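Side-chain contacts in taurine:2-oxoglutarate aminotransferase (Bifidobacterium kashiwanohense PV20-2, PDB 6JIX), which probably transfers the amino group of taurine to 2-oxoglutarate, using pyridoxal 5'-phosphate as its cofactor: residues A[173-178]-A[195-200]; A[265-270]-A[275-280]; A[37-42]-A[426-431]; A[349-354]-A[371-376]. One frame throughout, in Å; residues are numbered along the deposited sequence.

Contact 1. Residues A[173-178]-A[195-200]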
# COMPACT_ATOMS: atom_id res chain seq x y z
N HIS A 173 -9.59 17.95 -13.15
CA HIS A 173 -10.71 17.03 -13.24
C HIS A 173 -11.65 17.44 -14.37
O HIS A 173 -11.95 18.62 -14.53
CB HIS A 173 -11.46 16.98 -11.91
CG HIS A 173 -10.64 16.40 -10.81
ND1 HIS A 173 -9.96 17.18 -9.89
CD2 HIS A 173 -10.33 15.11 -10.50
CE1 HIS A 173 -9.30 16.40 -9.06
NE2 HIS A 173 -9.51 15.14 -9.40
N PHE A 174 -12.08 16.45 -15.15
CA PHE A 174 -13.08 16.67 -16.18
C PHE A 174 -14.30 15.79 -15.93
O PHE A 174 -14.19 14.69 -15.39
CB PHE A 174 -12.54 16.41 -17.61
CG PHE A 174 -12.14 14.99 -17.89
CD1 PHE A 174 -11.02 14.42 -17.28
CD2 PHE A 174 -12.85 14.24 -18.83
CE1 PHE A 174 -10.64 13.11 -17.58
CE2 PHE A 174 -12.49 12.94 -19.12
CZ PHE A 174 -11.38 12.37 -18.51
N MET A 175 -15.45 16.31 -16.32
CA MET A 175 -16.70 15.58 -16.12
C MET A 175 -16.87 14.52 -17.21
O MET A 175 -16.75 14.83 -18.40
CB MET A 175 -17.89 16.55 -16.14
CG MET A 175 -19.22 15.88 -15.89
SD MET A 175 -19.34 15.11 -14.26
CE MET A 175 -18.54 16.37 -13.28
N ASN A 176 -17.08 13.26 -16.79
CA ASN A 176 -17.39 12.18 -17.72
C ASN A 176 -18.89 11.91 -17.72
O ASN A 176 -19.58 12.19 -16.73
CB ASN A 176 -16.64 10.89 -17.37
CG ASN A 176 -16.60 10.59 -15.87
OD1 ASN A 176 -16.79 11.48 -15.03
ND2 ASN A 176 -16.32 9.34 -15.53
N PRO A 177 -19.42 11.37 -18.82
CA PRO A 177 -20.88 11.20 -18.93
C PRO A 177 -21.36 10.00 -18.13
O PRO A 177 -20.77 8.92 -18.16
CB PRO A 177 -21.10 10.97 -20.43
CG PRO A 177 -19.83 10.31 -20.86
CD PRO A 177 -18.72 10.94 -20.04
N ASN A 178 -22.46 10.21 -17.41
CA ASN A 178 -23.27 9.14 -16.84
C ASN A 178 -24.58 9.21 -17.60
O ASN A 178 -25.49 9.95 -17.23
CB ASN A 178 -23.49 9.30 -15.34
CG ASN A 178 -24.34 8.15 -14.72
OD1 ASN A 178 -25.03 7.41 -15.43
ND2 ASN A 178 -24.29 8.03 -13.40
N ALA A 195 -19.76 12.53 -28.89
CA ALA A 195 -19.24 13.70 -29.59
C ALA A 195 -19.13 14.89 -28.65
O ALA A 195 -18.12 15.60 -28.65
CB ALA A 195 -20.13 14.03 -30.79
N ASP A 196 -20.16 15.11 -27.82
CA ASP A 196 -20.14 16.26 -26.91
C ASP A 196 -19.06 16.10 -25.85
O ASP A 196 -18.29 17.04 -25.59
CB ASP A 196 -21.53 16.47 -26.30
CG ASP A 196 -21.52 17.41 -25.11
OD1 ASP A 196 -20.60 18.26 -24.99
OD2 ASP A 196 -22.44 17.29 -24.27
N TYR A 197 -18.98 14.93 -25.21
CA TYR A 197 -18.03 14.82 -24.11
C TYR A 197 -16.58 14.77 -24.59
O TYR A 197 -15.69 15.30 -23.92
CB TYR A 197 -18.39 13.62 -23.23
CG TYR A 197 -19.43 14.03 -22.21
CD1 TYR A 197 -20.78 14.02 -22.53
CD2 TYR A 197 -19.06 14.51 -20.96
CE1 TYR A 197 -21.73 14.43 -21.61
CE2 TYR A 197 -20.00 14.93 -20.05
CZ TYR A 197 -21.33 14.88 -20.37
OH TYR A 197 -22.28 15.28 -19.45
N LEU A 198 -16.32 14.18 -25.76
CA LEU A 198 -14.98 14.30 -26.34
C LEU A 198 -14.63 15.75 -26.64
O LEU A 198 -13.48 16.17 -26.45
CB LEU A 198 -14.90 13.46 -27.61
CG LEU A 198 -14.93 11.95 -27.42
CD1 LEU A 198 -14.72 11.26 -28.75
CD2 LEU A 198 -13.84 11.56 -26.43
N HIS A 199 -15.60 16.55 -27.09
CA HIS A 199 -15.28 17.94 -27.40
C HIS A 199 -15.04 18.75 -26.13
O HIS A 199 -14.15 19.61 -26.11
CB HIS A 199 -16.38 18.59 -28.24
CG HIS A 199 -16.14 20.04 -28.52
ND1 HIS A 199 -16.76 21.05 -27.81
CD2 HIS A 199 -15.31 20.65 -29.40
CE1 HIS A 199 -16.34 22.22 -28.25
NE2 HIS A 199 -15.46 22.01 -29.22
N ARG A 200 -15.84 18.51 -25.09
CA ARG A 200 -15.58 19.12 -23.78
C ARG A 200 -14.17 18.80 -23.29
O ARG A 200 -13.49 19.68 -22.73
CB ARG A 200 -16.59 18.63 -22.75
CG ARG A 200 -18.03 19.00 -23.00
CD ARG A 200 -18.79 18.71 -21.73
NE ARG A 200 -20.21 18.52 -21.97
CZ ARG A 200 -21.11 18.39 -21.00
NH1 ARG A 200 -20.74 18.41 -19.72
NH2 ARG A 200 -22.39 18.22 -21.32
O HOH W 1 -15.24 14.04 -21.28

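Contact 2. Residues A[265-270]-A[275-280]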
# COMPACT_ATOMS: atom_id res chain seq x y z
N PHE A 265 -8.79 -7.89 -19.19
CA PHE A 265 -8.81 -6.51 -18.72
C PHE A 265 -9.96 -5.78 -19.40
O PHE A 265 -10.23 -6.00 -20.58
CB PHE A 265 -7.48 -5.81 -19.00
CG PHE A 265 -6.31 -6.48 -18.34
CD1 PHE A 265 -6.25 -6.57 -16.95
CD2 PHE A 265 -5.28 -7.04 -19.09
CE1 PHE A 265 -5.16 -7.20 -16.32
CE2 PHE A 265 -4.20 -7.67 -18.47
CZ PHE A 265 -4.15 -7.75 -17.08
N ALA A 266 -10.65 -4.94 -18.64
CA ALA A 266 -11.82 -4.26 -19.20
C ALA A 266 -11.44 -3.39 -20.39
O ALA A 266 -12.19 -3.30 -21.36
CB ALA A 266 -12.55 -3.44 -18.13
N TRP A 267 -10.26 -2.76 -20.36
CA TRP A 267 -9.92 -1.95 -21.52
C TRP A 267 -9.87 -2.80 -22.79
O TRP A 267 -10.00 -2.26 -23.90
CB TRP A 267 -8.61 -1.18 -21.30
CG TRP A 267 -7.39 -2.01 -21.07
CD1 TRP A 267 -6.79 -2.27 -19.86
CD2 TRP A 267 -6.58 -2.67 -22.06
NE1 TRP A 267 -5.68 -3.06 -20.05
CE2 TRP A 267 -5.53 -3.32 -21.38
CE3 TRP A 267 -6.66 -2.78 -23.46
CZ2 TRP A 267 -4.56 -4.07 -22.05
CZ3 TRP A 267 -5.70 -3.53 -24.12
CH2 TRP A 267 -4.66 -4.17 -23.42
N GLN A 268 -9.79 -4.13 -22.66
CA GLN A 268 -9.82 -4.99 -23.83
C GLN A 268 -11.21 -5.06 -24.47
O GLN A 268 -11.35 -5.69 -25.53
CB GLN A 268 -9.35 -6.40 -23.47
CG GLN A 268 -7.84 -6.55 -23.45
CD GLN A 268 -7.37 -7.70 -22.56
OE1 GLN A 268 -8.17 -8.30 -21.84
NE2 GLN A 268 -6.08 -8.01 -22.61
N ASN A 269 -12.24 -4.45 -23.87
CA ASN A 269 -13.54 -4.38 -24.53
C ASN A 269 -13.61 -3.22 -25.50
O ASN A 269 -14.66 -3.03 -26.12
CB ASN A 269 -14.66 -4.18 -23.51
CG ASN A 269 -14.85 -5.35 -22.60
OD1 ASN A 269 -15.48 -6.34 -22.97
ND2 ASN A 269 -14.31 -5.26 -21.39
N PHE A 270 -12.51 -2.50 -25.68
CA PHE A 270 -12.48 -1.27 -26.44
C PHE A 270 -11.28 -1.34 -27.37
O PHE A 270 -10.34 -2.10 -27.15
CB PHE A 270 -12.36 -0.01 -25.57
CG PHE A 270 -13.39 0.13 -24.48
CD1 PHE A 270 -14.70 0.49 -24.76
CD2 PHE A 270 -13.03 -0.03 -23.14
CE1 PHE A 270 -15.64 0.65 -23.74
CE2 PHE A 270 -13.97 0.12 -22.11
CZ PHE A 270 -15.27 0.47 -22.41
N ASP A 275 -1.26 3.32 -22.45
CA ASP A 275 0.18 3.33 -22.24
C ASP A 275 0.56 2.64 -20.95
O ASP A 275 1.65 2.05 -20.85
CB ASP A 275 0.70 4.76 -22.27
CG ASP A 275 0.53 5.39 -23.60
OD1 ASP A 275 1.46 5.24 -24.43
OD2 ASP A 275 -0.55 6.01 -23.83
N MET A 276 -0.34 2.66 -19.97
CA MET A 276 -0.15 2.01 -18.69
C MET A 276 -1.52 1.62 -18.19
O MET A 276 -2.52 2.21 -18.57
CB MET A 276 0.53 2.95 -17.68
CG MET A 276 2.02 3.07 -17.85
SD MET A 276 2.75 4.15 -16.62
CE MET A 276 2.17 5.78 -17.16
N PHE A 277 -1.57 0.57 -17.38
CA PHE A 277 -2.81 0.33 -16.66
C PHE A 277 -2.46 -0.27 -15.31
O PHE A 277 -1.43 -0.92 -15.14
CB PHE A 277 -3.80 -0.54 -17.45
CG PHE A 277 -3.30 -1.91 -17.78
CD1 PHE A 277 -2.50 -2.12 -18.89
CD2 PHE A 277 -3.67 -3.01 -17.01
CE1 PHE A 277 -2.04 -3.40 -19.20
CE2 PHE A 277 -3.21 -4.29 -17.31
CZ PHE A 277 -2.40 -4.49 -18.41
N THR A 278 -3.34 -0.01 -14.35
CA THR A 278 -3.11 -0.35 -12.96
C THR A 278 -4.13 -1.40 -12.53
O THR A 278 -5.25 -1.47 -13.06
CB THR A 278 -3.23 0.88 -12.08
OG1 THR A 278 -4.51 1.46 -12.29
CG2 THR A 278 -2.13 1.91 -12.43
N PHE A 279 -3.72 -2.22 -11.57
CA PHE A 279 -4.49 -3.37 -11.15
C PHE A 279 -4.18 -3.61 -9.68
O PHE A 279 -3.15 -3.16 -9.17
CB PHE A 279 -4.16 -4.63 -11.97
CG PHE A 279 -2.72 -5.09 -11.82
CD1 PHE A 279 -1.72 -4.67 -12.69
CD2 PHE A 279 -2.38 -5.94 -10.80
CE1 PHE A 279 -0.41 -5.10 -12.53
CE2 PHE A 279 -1.08 -6.37 -10.63
CZ PHE A 279 -0.09 -5.95 -11.49
N ALA A 280 -5.13 -4.26 -9.00
CA ALA A 280 -4.91 -4.90 -7.71
C ALA A 280 -5.79 -6.13 -7.55
O ALA A 280 -5.33 -7.26 -7.68
CB ALA A 280 -5.20 -3.91 -6.57

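Contact 3. Residues A[37-42]-A[426-431]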
# COMPACT_ATOMS: atom_id res chain seq x y z
N ASP A 37 -15.95 -19.48 1.95
CA ASP A 37 -15.70 -20.57 1.02
C ASP A 37 -16.57 -20.46 -0.24
O ASP A 37 -17.79 -20.27 -0.16
CB ASP A 37 -15.92 -21.91 1.73
CG ASP A 37 -15.69 -23.09 0.81
OD1 ASP A 37 -14.60 -23.17 0.21
OD2 ASP A 37 -16.62 -23.90 0.68
N GLY A 38 -15.95 -20.59 -1.41
CA GLY A 38 -16.71 -20.41 -2.64
C GLY A 38 -17.26 -19.00 -2.70
O GLY A 38 -16.55 -18.01 -2.47
N ILE A 39 -18.56 -18.91 -2.96
CA ILE A 39 -19.23 -17.62 -3.08
C ILE A 39 -19.94 -17.22 -1.78
O ILE A 39 -20.84 -16.39 -1.81
CB ILE A 39 -20.21 -17.61 -4.26
CG1 ILE A 39 -21.46 -18.42 -3.90
CG2 ILE A 39 -19.53 -18.13 -5.54
CD1 ILE A 39 -22.66 -18.12 -4.73
N TYR A 40 -19.57 -17.83 -0.64
CA TYR A 40 -20.26 -17.60 0.62
C TYR A 40 -19.29 -17.23 1.73
O TYR A 40 -18.07 -17.47 1.63
CB TYR A 40 -21.07 -18.84 1.07
CG TYR A 40 -21.92 -19.42 -0.02
CD1 TYR A 40 -23.14 -18.83 -0.36
CD2 TYR A 40 -21.50 -20.53 -0.73
CE1 TYR A 40 -23.91 -19.35 -1.38
CE2 TYR A 40 -22.26 -21.05 -1.74
CZ TYR A 40 -23.48 -20.46 -2.07
OH TYR A 40 -24.23 -20.99 -3.09
N PHE A 41 -19.84 -16.65 2.79
CA PHE A 41 -19.14 -16.53 4.06
C PHE A 41 -20.19 -16.60 5.17
O PHE A 41 -21.40 -16.50 4.90
CB PHE A 41 -18.28 -15.26 4.15
CG PHE A 41 -19.02 -13.98 3.92
CD1 PHE A 41 -19.69 -13.35 4.96
CD2 PHE A 41 -18.99 -13.36 2.68
CE1 PHE A 41 -20.35 -12.15 4.75
CE2 PHE A 41 -19.65 -12.16 2.47
CZ PHE A 41 -20.33 -11.55 3.51
N TRP A 42 -19.72 -16.86 6.40
CA TRP A 42 -20.60 -17.18 7.51
C TRP A 42 -20.25 -16.35 8.73
O TRP A 42 -19.07 -16.20 9.07
CB TRP A 42 -20.50 -18.67 7.88
CG TRP A 42 -21.07 -19.59 6.82
CD1 TRP A 42 -22.33 -20.14 6.79
CD2 TRP A 42 -20.41 -20.06 5.64
NE1 TRP A 42 -22.48 -20.91 5.67
CE2 TRP A 42 -21.31 -20.88 4.94
CE3 TRP A 42 -19.12 -19.86 5.11
CZ2 TRP A 42 -20.98 -21.50 3.74
CZ3 TRP A 42 -18.80 -20.49 3.91
CH2 TRP A 42 -19.73 -21.29 3.24
N ALA A 426 -24.86 -20.86 -13.03
CA ALA A 426 -26.23 -20.51 -13.38
C ALA A 426 -27.19 -20.83 -12.24
O ALA A 426 -28.02 -20.00 -11.86
CB ALA A 426 -26.65 -21.21 -14.67
N GLU A 427 -27.08 -22.03 -11.66
CA GLU A 427 -28.02 -22.40 -10.60
C GLU A 427 -27.91 -21.44 -9.42
O GLU A 427 -28.92 -21.00 -8.86
CB GLU A 427 -27.78 -23.84 -10.13
CG GLU A 427 -28.95 -24.39 -9.28
CD GLU A 427 -28.53 -25.10 -7.98
OE1 GLU A 427 -29.26 -24.90 -6.98
OE2 GLU A 427 -27.52 -25.89 -7.92
N GLN A 428 -26.70 -21.05 -9.07
CA GLN A 428 -26.54 -20.13 -7.96
C GLN A 428 -27.18 -18.78 -8.27
O GLN A 428 -27.90 -18.21 -7.44
CB GLN A 428 -25.06 -19.99 -7.65
CG GLN A 428 -24.52 -21.10 -6.76
CD GLN A 428 -23.00 -21.10 -6.70
OE1 GLN A 428 -22.32 -20.97 -7.73
NE2 GLN A 428 -22.45 -21.24 -5.48
N LEU A 429 -26.91 -18.24 -9.46
CA LEU A 429 -27.60 -17.02 -9.88
C LEU A 429 -29.11 -17.18 -9.73
O LEU A 429 -29.79 -16.33 -9.14
CB LEU A 429 -27.22 -16.68 -11.32
CG LEU A 429 -25.82 -16.09 -11.51
CD1 LEU A 429 -25.50 -15.91 -12.98
CD2 LEU A 429 -25.68 -14.79 -10.76
N GLU A 430 -29.64 -18.30 -10.23
CA GLU A 430 -31.08 -18.54 -10.17
C GLU A 430 -31.61 -18.63 -8.75
O GLU A 430 -32.82 -18.55 -8.54
CB GLU A 430 -31.46 -19.79 -10.96
CG GLU A 430 -31.86 -19.48 -12.40
CD GLU A 430 -31.14 -20.36 -13.42
OE1 GLU A 430 -30.95 -21.57 -13.12
OE2 GLU A 430 -30.77 -19.84 -14.50
N GLU A 431 -30.73 -18.82 -7.76
CA GLU A 431 -31.15 -18.87 -6.37
C GLU A 431 -31.05 -17.52 -5.68
O GLU A 431 -31.79 -17.28 -4.72
CB GLU A 431 -30.28 -19.84 -5.55
CG GLU A 431 -29.91 -21.16 -6.23
CD GLU A 431 -29.15 -22.08 -5.28
OE1 GLU A 431 -28.22 -21.57 -4.60
OE2 GLU A 431 -29.49 -23.29 -5.21
O HOH W 2 -19.82 -21.31 -4.20

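Contact 4. Residues A[349-354]-A[371-376]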
# COMPACT_ATOMS: atom_id res chain seq x y z
N PRO A 349 -30.12 -9.93 -18.76
CA PRO A 349 -31.58 -9.96 -18.94
C PRO A 349 -32.36 -9.88 -17.64
O PRO A 349 -33.43 -9.26 -17.59
CB PRO A 349 -31.81 -11.29 -19.65
CG PRO A 349 -30.47 -11.63 -20.26
CD PRO A 349 -29.48 -11.15 -19.28
N PHE A 350 -31.86 -10.47 -16.56
CA PHE A 350 -32.59 -10.37 -15.30
C PHE A 350 -32.66 -8.93 -14.83
O PHE A 350 -33.72 -8.46 -14.39
CB PHE A 350 -31.97 -11.26 -14.22
CG PHE A 350 -32.60 -11.07 -12.87
CD1 PHE A 350 -33.80 -11.69 -12.55
CD2 PHE A 350 -32.01 -10.22 -11.92
CE1 PHE A 350 -34.39 -11.49 -11.32
CE2 PHE A 350 -32.60 -10.02 -10.67
CZ PHE A 350 -33.79 -10.65 -10.37
N LEU A 351 -31.53 -8.21 -14.88
CA LEU A 351 -31.53 -6.82 -14.42
C LEU A 351 -32.34 -5.93 -15.36
O LEU A 351 -33.06 -5.04 -14.91
CB LEU A 351 -30.09 -6.30 -14.30
CG LEU A 351 -29.13 -6.97 -13.32
CD1 LEU A 351 -27.70 -6.61 -13.70
CD2 LEU A 351 -29.43 -6.59 -11.87
N GLU A 352 -32.21 -6.15 -16.68
CA GLU A 352 -33.04 -5.43 -17.64
C GLU A 352 -34.52 -5.62 -17.33
O GLU A 352 -35.31 -4.68 -17.41
CB GLU A 352 -32.73 -5.90 -19.06
CG GLU A 352 -31.48 -5.27 -19.62
CD GLU A 352 -31.09 -5.83 -20.98
OE1 GLU A 352 -29.93 -5.62 -21.40
OE2 GLU A 352 -31.94 -6.47 -21.64
N SER A 353 -34.91 -6.84 -16.97
CA SER A 353 -36.28 -7.13 -16.58
C SER A 353 -36.64 -6.53 -15.23
O SER A 353 -37.83 -6.37 -14.94
CB SER A 353 -36.47 -8.64 -16.55
OG SER A 353 -35.89 -9.13 -15.37
N MET A 354 -35.66 -6.21 -14.39
CA MET A 354 -35.98 -5.46 -13.19
C MET A 354 -36.35 -4.02 -13.52
O MET A 354 -37.11 -3.40 -12.77
CB MET A 354 -34.81 -5.51 -12.21
CG MET A 354 -34.55 -6.89 -11.60
SD MET A 354 -35.88 -7.50 -10.53
CE MET A 354 -36.67 -8.66 -11.65
N SER A 371 -22.03 -5.18 -12.91
CA SER A 371 -23.39 -4.71 -13.15
C SER A 371 -23.87 -3.84 -12.00
O SER A 371 -23.37 -3.94 -10.88
CB SER A 371 -24.35 -5.90 -13.33
OG SER A 371 -24.82 -6.36 -12.07
N ALA A 372 -24.87 -3.01 -12.29
CA ALA A 372 -25.44 -2.11 -11.30
C ALA A 372 -26.84 -1.66 -11.73
O ALA A 372 -27.15 -1.59 -12.93
CB ALA A 372 -24.55 -0.88 -11.07
N LEU A 373 -27.66 -1.34 -10.74
CA LEU A 373 -28.98 -0.75 -10.96
C LEU A 373 -28.99 0.68 -10.44
O LEU A 373 -28.51 0.95 -9.33
CB LEU A 373 -30.05 -1.57 -10.25
CG LEU A 373 -30.17 -3.04 -10.68
CD1 LEU A 373 -31.30 -3.72 -9.90
CD2 LEU A 373 -30.37 -3.18 -12.19
N THR A 374 -29.54 1.60 -11.24
CA THR A 374 -29.82 2.95 -10.77
C THR A 374 -31.20 2.98 -10.12
O THR A 374 -32.21 2.73 -10.78
CB THR A 374 -29.73 3.97 -11.89
OG1 THR A 374 -28.41 3.94 -12.46
CG2 THR A 374 -29.98 5.34 -11.32
N ILE A 375 -31.23 3.27 -8.82
CA ILE A 375 -32.46 3.32 -8.04
C ILE A 375 -33.00 4.75 -8.06
O ILE A 375 -32.26 5.71 -7.82
CB ILE A 375 -32.21 2.83 -6.61
CG1 ILE A 375 -31.51 1.47 -6.63
CG2 ILE A 375 -33.50 2.75 -5.83
CD1 ILE A 375 -32.19 0.45 -7.52
N VAL A 376 -34.29 4.89 -8.34
CA VAL A 376 -34.90 6.20 -8.49
C VAL A 376 -36.10 6.31 -7.55
O VAL A 376 -36.77 5.32 -7.25
CB VAL A 376 -35.34 6.46 -9.94
CG1 VAL A 376 -34.13 6.55 -10.87
CG2 VAL A 376 -36.31 5.37 -10.39

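Contact 1. Residues A[173-178]-A[195-200]
A proline-on-tyrosine CH-pi contact joins Pro177, in the loop that leaves strand 171-174, to Tyr197 on the helix of residues 190-208, at the border of the seven-stranded sheet. Pro177 CB stands over the middle of the phenol ring, 3.7 Å from the centroid of Tyr197 and only 11° off the ring normal. Pro177 CD continues the pyrrolidine along the same face, 3.7 Å from Tyr197 CD2. A flat, apolar ring with polarised C-H bonds suits an aromatic face well, and the proline also stiffens the loop at this point.

With Tyr197 CG swung away from its own carbonyl carbon (chi1 -85°), the ring leaves the helix toward the loop and offers its other face to Arg200, one turn further on. Arg200 NE lies 4.0 Å above that face, so the phenol is sandwiched between proline and guanidinium. The guanidinium is itself steadied by Asp196, which it grips side-on: Arg200 NE reaches Asp196 OD1 at 3.1 Å, and NH2 bonds to the second carboxylate oxygen in the same salt bridge.

The edge of the phenol meets polar backbone. Met175 O lies near the ring plane, 3.5 Å from Tyr197 CD2, and a water ties the two backbones together, giving a hydrogen bond of 3.0 Å to Tyr197 O and a weak one to Met175 O.

Strand 171-174 is the outermost strand at this side of the sheet and pairs with strand 135-139 through Phe174 and Ser138. Tyr234 of helix 234-245 touches Pro177 and Tyr197 alike, so a second helix packs against the joint.

Contact 2. Residues A[265-270]-A[275-280]
Trp267 drives the N-H edge of its indole at the face of Phe277, while Phe277 in turn points its own edge at the face of Phe265. NE1 of Trp267 stands 3.4 Å above the plane of the Phe277 ring, over its centre. The three side chains form an aromatic cluster of two successive T-shaped stacks against the seven-stranded sheet of this fold-type I enzyme. In the first, the five-membered ring of Trp267 and the ring of Phe277 have centroids 4.5 Å apart and planes at 58°. In the second, Phe277 CE2 lies over the middle of the Phe265 ring, with centroids 4.6 Å apart and planes at 57°.

Phe277 can serve both partners because its CG sits between the backbone N and carbonyl carbon (chi1 61°), which lifts the ring off strand 276-279 toward the 3-10 turn of residues 266-269. Phenylalanine suits the place, offering a broad face and a hydrogen-lined edge with no polar group to satisfy. Replacing it with an alanine would probably leave the indole N-H edge of Trp267 without its aromatic face and open a gap beneath Phe265.

Behind the rings, Glu253 receives the backbone N-H groups of Ala266 and Trp267, and Gln268 NE2 bonds to Val101 O. Strand 276-279 ends two residues before Lys281, which binds the cofactor. Phe265 N gives a bond of 2.8 Å to Gln268 OE1, approaching from above the amide plane. Ala266 O takes two donors from one residue: Asn269 N at 2.8 Å, and Asn269 ND2 at 2.9 Å on a lone pair in the carbonyl plane.

Contact 3. Residues A[37-42]-A[426-431]
With CG1 of Ile39 between its backbone N and carbonyl carbon (chi1 75°) and CG of Gln428 opposite its carbonyl carbon (chi1 -83°), the isoleucine and the glutamine advance on each other from opposite directions. The glutamine chain is extended beyond CG and carries its amide across to Ile39 and Tyr40.

Gln428 NE2 does the polar work. It donates to Tyr40 OH at 3.0 Å along a nearly straight line (164°), with the hydroxyl close to the amide plane. The same nitrogen gives its other bond to a water at 2.9 Å, and that water also accepts from Ile39 N at 3.0 Å. The amide therefore reaches the turn both directly and through solvent. Gln428 OE1 takes the N-H of Thr425 just before the helix, a bond like the one that the third helical residue makes in a capping box. Glutamine suits the place because it donates and accepts at once.

The isoleucine end packs against the glutamine amide, Ile39 CD1 lying 3.6 Å from Gln428 CD, while apolar Ile39 CG1 covers the centre of the Tyr40 ring, 3.4 Å above its plane. A leucine in place of Gln428 would probably leave Tyr40 OH without this donor, the water with Ile39 N alone of its two partners here, and the Thr425 N-H without its acceptor.

One residue on, Phe41 meets Tyr86 of the second subunit. The turn itself is closed by Asp37 N to Tyr40 O at 2.9 Å and Tyr40 N to Asp37 O at 3.1 Å. With Gly38 at a positive phi, this is the type II' turn of a two-residue beta hairpin, linking strands 33-37 and 40-43.

Contact 4. Residues A[349-354]-A[371-376]
Ser371 OG, hydrogen-bonded to the carbonyl oxygen of Ile418 on the neighbouring strand, has a methyl group of Leu351 against it: CD1 of the leucine is 3.3 Å from Ser371 OG and 3.4 Å from Ser371 CB. The buried hydroxyl is thus satisfied within the sheet, and the leucine methyl packs beside it. Serine is small enough to let the leucine branch come down close to the strand.

The other branch of Leu351 meets Leu373. CD2 of Leu351 lies 3.6 Å from CD2 of Leu373, and the same Leu373 methyl is 3.8 Å from Leu351 CB, so it rests beside the root of the partner side chain as well as its end. The two leucines cross at a slant. Each holds CG opposite its carbonyl carbon (chi1 -62° in Leu351, -60° in Leu373), which sends both forked ends into the space between helix and sheet. Because strand residues alternate, Ser371 and Leu373 share one face, while the intervening Ala372 points away.

On the helix, the carbonyl oxygen of Phe350 accepts the backbone N-H of Met354, with N and O 3.0 Å apart.

Strand 370-376 is the middle one of a three-stranded antiparallel sheet, and Leu351 of helix 336-357 also touches Ala364 and Ile418 on the strands to either side of it. Helix 426-447 packs alongside, its Leu440 against Leu373 and its Leu433 and Leu436 against Phe350.

Contact 3 pairs a segment near the start of the chain with one near its end, and the other three fall between them in the order 1, 2, 4. Contacts 1 and 2, with centres about 20 Å apart, both reach the seven-stranded sheet: contact 1 at its outermost strand 171-174, contact 2 at strand 276-279, just ahead of the cofactor-binding lysine. Contacts 3 and 4 are also about 20 Å apart between centres and are related through helices 336-357 and 426-447, which pack on each other. Contacts 1 and 3 lie on opposite sides of the chain's centre, their own centres about 38 Å apart. Together they tie helices and loops to three separate sheets of one aminotransferase fold.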